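Local coordinates for protein phospholipase C-beta (PLC-beta) (Sepia officinalis, PDB 3QR0) that belongs to the phospholipase C-beta family, joining a PH domain, EF-hand modules, a calcium-binding TIM-type barrel and a C2 domain in one chain, at residues Q358-L361 with C366-L369; T362-L367 with L598-F603. All blocks are in the same frame, centred on the assembly; numbering follows the deposited sequence.

Interaction 1 (Q358-L361 with C366-L369); sequences QVLL and CLEL. With CA (calcium ion), chain B.
Val359 and Leu360, neighbours on helix 354-361, both rest on Leu367 of strand 366-372, an apolar helix-on-strand contact in the TIM-type barrel to which the X region contributes. The helix leads into the strand through a four-residue connection, and no hydrogen bond joins the two segments. Along the helix, Gln358 is turned elsewhere: its amide NE2 binds Glu354 OE2, and the side chain lies against Arg71 and Arg74 of strand 70-75. Val359 comes next and points at the strand. Its CG1, lying opposite the backbone N across the CA-CB bond (chi1 169°), is the branch that reaches Leu367, with CG1 3.7 Å from Leu367 CD2. These two side chains slide past each other in opposite directions. Leu360 sets out alongside the strand, but its end swings in and crosses Leu367 at about a right angle. Leu360 CD2 sits 3.8 Å from Leu367 CD1, and Leu360 CG and CD1 are each 3.9 Å from that same methyl. Leu367 thus divides its fork, CD2 mainly for the valine and CD1 for the leucine. Ile400 of helix 393-403 and Leu414 of strand 412-418 add further apolar cover to it. One residue on, the strand alternates and Glu368 leaves from the other side, its extended side chain carrying the carboxylate to the calcium ion. Asn339, Asp370 and Glu417 complete the protein part of the site, and two waters bind as well. The carboxylate is used one-sidedly: Glu368 OE1 pairs with Arg570 NH2 and stays 3.9 Å from the calcium ion, whereas Glu368 OE2 binds the metal at 2.4 Å.

Interaction 2 (T362-L367 with L598-F603); sequences TGCRCL and LNFQCF
The ring of Phe600 meets two side chains of 362-367 at its far end, Thr362 at the edge and Cys364 obliquely. Thr362 OG1 lies near the ring plane, 3.5 Å from Phe600 CE2. Cys364 approaches on a slant in a sulfur-aromatic contact, its SG 4.4 Å from the centroid of the Phe600 ring and 40° off the normal. The nearest ring atom is the tip, with Cys364 SG 3.7 Å from Phe600 CZ, and the thiol gets there because it extends opposite the backbone N (chi1 -170°). Cys364 CB follows at 3.9 Å from Phe600 CZ, so the whole short side chain leans on the ring. The threonine hydroxyl is gripped from its own side of the contact: Thr362 OG1 accepts from Cys364 N at 3.2 Å in a fairly straight bond (157°), an ST turn, and is also hydrogen-bonded to Val359 O. Between Thr362 and Cys364, Gly363 at positive phi ends the preceding helix in a Schellman motif. Its carbonyl O takes Arg365 NE at 3.0 Å, the donor standing above the carbonyl plane. On the partner side, Phe600 belongs to a type I turn from Asn599 to Cys602, and Leu598 O lies in the ring plane at its edge. The contact brings together the X and Y parts of the TIM-type barrel: Phe600 also touches Met607 and Asn610 of helix 605-613, while Cys364 also touches Val359 of helix 354-361, just ahead of strand 366-372.

From the N terminus, helix 354-361 runs directly into 362-367, which in turn overlaps 366-369 at Cys366 and Leu367. Interaction 1 closes a tight loop of four residues, bringing the start of the strand against the helix that precedes it. Interaction 2 starts within that loop and closes a far longer one, with 230 residues between its segments, so the two loops are staggered, neither enclosing the other. Their centres lie 6 Å apart, and Val359 joins them physically, its CG2 being 4.0 Å from Phe600 CB. Together they tie one helix-strand unit of the X region locally and then to the turn before helix 605-613 of the Y region.

Interaction 1 (Q358-L361 with C366-L369)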
# COMPACT_ATOMS: atom_id res chain seq x y z
N GLN A 358 2.02 4.72 -12.68
CA GLN A 358 2.29 4.66 -11.24
C GLN A 358 1.07 4.24 -10.42
O GLN A 358 1.19 3.46 -9.48
CB GLN A 358 2.84 5.99 -10.71
CG GLN A 358 4.23 6.32 -11.23
CD GLN A 358 5.26 5.25 -10.93
OE1 GLN A 358 5.31 4.72 -9.82
NE2 GLN A 358 6.09 4.93 -11.92
N VAL A 359 -0.11 4.76 -10.78
CA VAL A 359 -1.34 4.41 -10.06
C VAL A 359 -1.69 2.93 -10.24
O VAL A 359 -2.05 2.25 -9.27
CB VAL A 359 -2.51 5.34 -10.48
CG1 VAL A 359 -3.84 4.81 -9.95
CG2 VAL A 359 -2.25 6.75 -9.96
N LEU A 360 -1.53 2.42 -11.46
CA LEU A 360 -1.79 1.00 -11.74
C LEU A 360 -0.80 0.08 -11.02
O LEU A 360 -1.14 -1.04 -10.65
CB LEU A 360 -1.77 0.74 -13.26
CG LEU A 360 -3.00 1.24 -14.01
CD1 LEU A 360 -2.74 1.34 -15.50
CD2 LEU A 360 -4.21 0.35 -13.72
N LEU A 361 0.41 0.59 -10.78
CA LEU A 361 1.46 -0.18 -10.11
C LEU A 361 1.23 -0.35 -8.61
O LEU A 361 1.75 -1.30 -8.01
CB LEU A 361 2.82 0.45 -10.37
CG LEU A 361 3.31 0.25 -11.80
CD1 LEU A 361 4.47 1.19 -12.10
CD2 LEU A 361 3.70 -1.21 -12.05
N CYS A 366 -9.33 1.12 -10.76
CA CYS A 366 -10.31 2.00 -11.39
C CYS A 366 -9.71 3.39 -11.54
O CYS A 366 -9.28 4.00 -10.56
CB CYS A 366 -11.60 2.06 -10.58
SG CYS A 366 -12.92 3.08 -11.34
N LEU A 367 -9.68 3.86 -12.78
CA LEU A 367 -9.01 5.10 -13.15
C LEU A 367 -10.00 6.04 -13.82
O LEU A 367 -11.05 5.60 -14.30
CB LEU A 367 -7.88 4.83 -14.14
CG LEU A 367 -6.98 3.63 -13.89
CD1 LEU A 367 -6.05 3.42 -15.08
CD2 LEU A 367 -6.18 3.79 -12.60
N GLU A 368 -9.65 7.32 -13.87
CA GLU A 368 -10.48 8.31 -14.53
C GLU A 368 -9.73 9.01 -15.65
O GLU A 368 -8.56 9.38 -15.51
CB GLU A 368 -10.98 9.32 -13.51
CG GLU A 368 -11.99 10.32 -14.08
CD GLU A 368 -12.66 11.14 -13.01
OE1 GLU A 368 -12.28 10.99 -11.83
OE2 GLU A 368 -13.56 11.94 -13.34
N LEU A 369 -10.42 9.18 -16.78
CA LEU A 369 -9.90 9.88 -17.94
C LEU A 369 -10.92 10.94 -18.33
O LEU A 369 -12.04 10.61 -18.75
CB LEU A 369 -9.68 8.90 -19.11
CG LEU A 369 -8.61 7.80 -19.00
CD1 LEU A 369 -8.95 6.72 -17.97
CD2 LEU A 369 -8.39 7.14 -20.37
CA CA B . -13.18 14.24 -13.75
O HOH W 1 -13.43 16.58 -13.05
O HOH W 2 -14.15 14.44 -11.53

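Interaction 2 (T362-L367 with L598-F603)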
# COMPACT_ATOMS: atom_id res chain seq x y z
N THR A 362 0.43 0.53 -8.02
CA THR A 362 -0.02 0.34 -6.63
C THR A 362 -1.08 -0.76 -6.51
O THR A 362 -1.43 -1.17 -5.40
CB THR A 362 -0.66 1.61 -6.05
OG1 THR A 362 -1.93 1.83 -6.67
CG2 THR A 362 0.25 2.83 -6.25
N GLY A 363 -1.59 -1.22 -7.65
CA GLY A 363 -2.69 -2.19 -7.67
C GLY A 363 -4.05 -1.53 -7.84
O GLY A 363 -5.06 -2.23 -7.91
N CYS A 364 -4.10 -0.20 -7.90
CA CYS A 364 -5.34 0.50 -8.22
C CYS A 364 -5.98 -0.09 -9.48
O CYS A 364 -5.28 -0.37 -10.46
CB CYS A 364 -5.07 1.99 -8.44
SG CYS A 364 -6.56 2.98 -8.56
N ARG A 365 -7.30 -0.28 -9.46
CA ARG A 365 -8.02 -0.94 -10.56
C ARG A 365 -8.96 -0.01 -11.34
O ARG A 365 -9.36 -0.34 -12.46
CB ARG A 365 -8.84 -2.13 -10.05
CG ARG A 365 -8.01 -3.24 -9.38
CD ARG A 365 -7.14 -4.01 -10.37
NE ARG A 365 -5.86 -3.35 -10.56
CZ ARG A 365 -5.00 -3.59 -11.54
NH1 ARG A 365 -5.24 -4.50 -12.48
NH2 ARG A 365 -3.87 -2.89 -11.58
N CYS A 366 -9.33 1.12 -10.76
CA CYS A 366 -10.31 2.00 -11.39
C CYS A 366 -9.71 3.39 -11.54
O CYS A 366 -9.28 4.00 -10.56
CB CYS A 366 -11.60 2.06 -10.58
SG CYS A 366 -12.92 3.08 -11.34
N LEU A 367 -9.68 3.86 -12.78
CA LEU A 367 -9.01 5.10 -13.15
C LEU A 367 -10.00 6.04 -13.82
O LEU A 367 -11.05 5.60 -14.30
CB LEU A 367 -7.88 4.83 -14.14
CG LEU A 367 -6.98 3.63 -13.89
CD1 LEU A 367 -6.05 3.42 -15.08
CD2 LEU A 367 -6.18 3.79 -12.60
N LEU A 598 -10.17 8.19 -4.94
CA LEU A 598 -9.34 9.09 -4.18
C LEU A 598 -8.30 9.75 -5.07
O LEU A 598 -7.91 9.21 -6.10
CB LEU A 598 -8.64 8.34 -3.04
CG LEU A 598 -9.58 7.61 -2.07
CD1 LEU A 598 -8.80 6.65 -1.18
CD2 LEU A 598 -10.36 8.62 -1.24
N ASN A 599 -7.85 10.93 -4.66
CA ASN A 599 -6.75 11.60 -5.32
C ASN A 599 -5.43 10.98 -4.87
O ASN A 599 -4.96 11.25 -3.76
CB ASN A 599 -6.79 13.09 -5.03
CG ASN A 599 -8.01 13.76 -5.62
OD1 ASN A 599 -8.31 13.59 -6.80
ND2 ASN A 599 -8.72 14.52 -4.80
N PHE A 600 -4.82 10.17 -5.74
CA PHE A 600 -3.61 9.42 -5.40
C PHE A 600 -2.38 10.29 -5.17
O PHE A 600 -1.42 9.84 -4.55
CB PHE A 600 -3.31 8.34 -6.46
CG PHE A 600 -3.95 7.02 -6.16
CD1 PHE A 600 -5.32 6.93 -5.95
CD2 PHE A 600 -3.19 5.86 -6.07
CE1 PHE A 600 -5.91 5.71 -5.67
CE2 PHE A 600 -3.78 4.64 -5.80
CZ PHE A 600 -5.13 4.57 -5.58
N GLN A 601 -2.42 11.53 -5.66
CA GLN A 601 -1.29 12.45 -5.51
C GLN A 601 -1.27 13.16 -4.16
O GLN A 601 -0.29 13.81 -3.82
CB GLN A 601 -1.30 13.51 -6.63
CG GLN A 601 -2.41 14.56 -6.52
CD GLN A 601 -3.70 14.16 -7.22
OE1 GLN A 601 -4.10 12.99 -7.21
NE2 GLN A 601 -4.36 15.14 -7.82
N CYS A 602 -2.35 13.04 -3.39
CA CYS A 602 -2.44 13.69 -2.09
C CYS A 602 -2.28 12.65 -1.00
O CYS A 602 -3.20 11.87 -0.74
CB CYS A 602 -3.77 14.42 -1.93
SG CYS A 602 -3.96 15.31 -0.37
N PHE A 603 -1.12 12.65 -0.34
CA PHE A 603 -0.79 11.65 0.67
C PHE A 603 -1.31 12.02 2.05
O PHE A 603 -0.57 12.03 3.04
CB PHE A 603 0.72 11.41 0.70
CG PHE A 603 1.23 10.72 -0.55
CD1 PHE A 603 0.90 9.40 -0.80
CD2 PHE A 603 1.99 11.41 -1.48
CE1 PHE A 603 1.35 8.76 -1.95
CE2 PHE A 603 2.44 10.78 -2.63
CZ PHE A 603 2.13 9.46 -2.86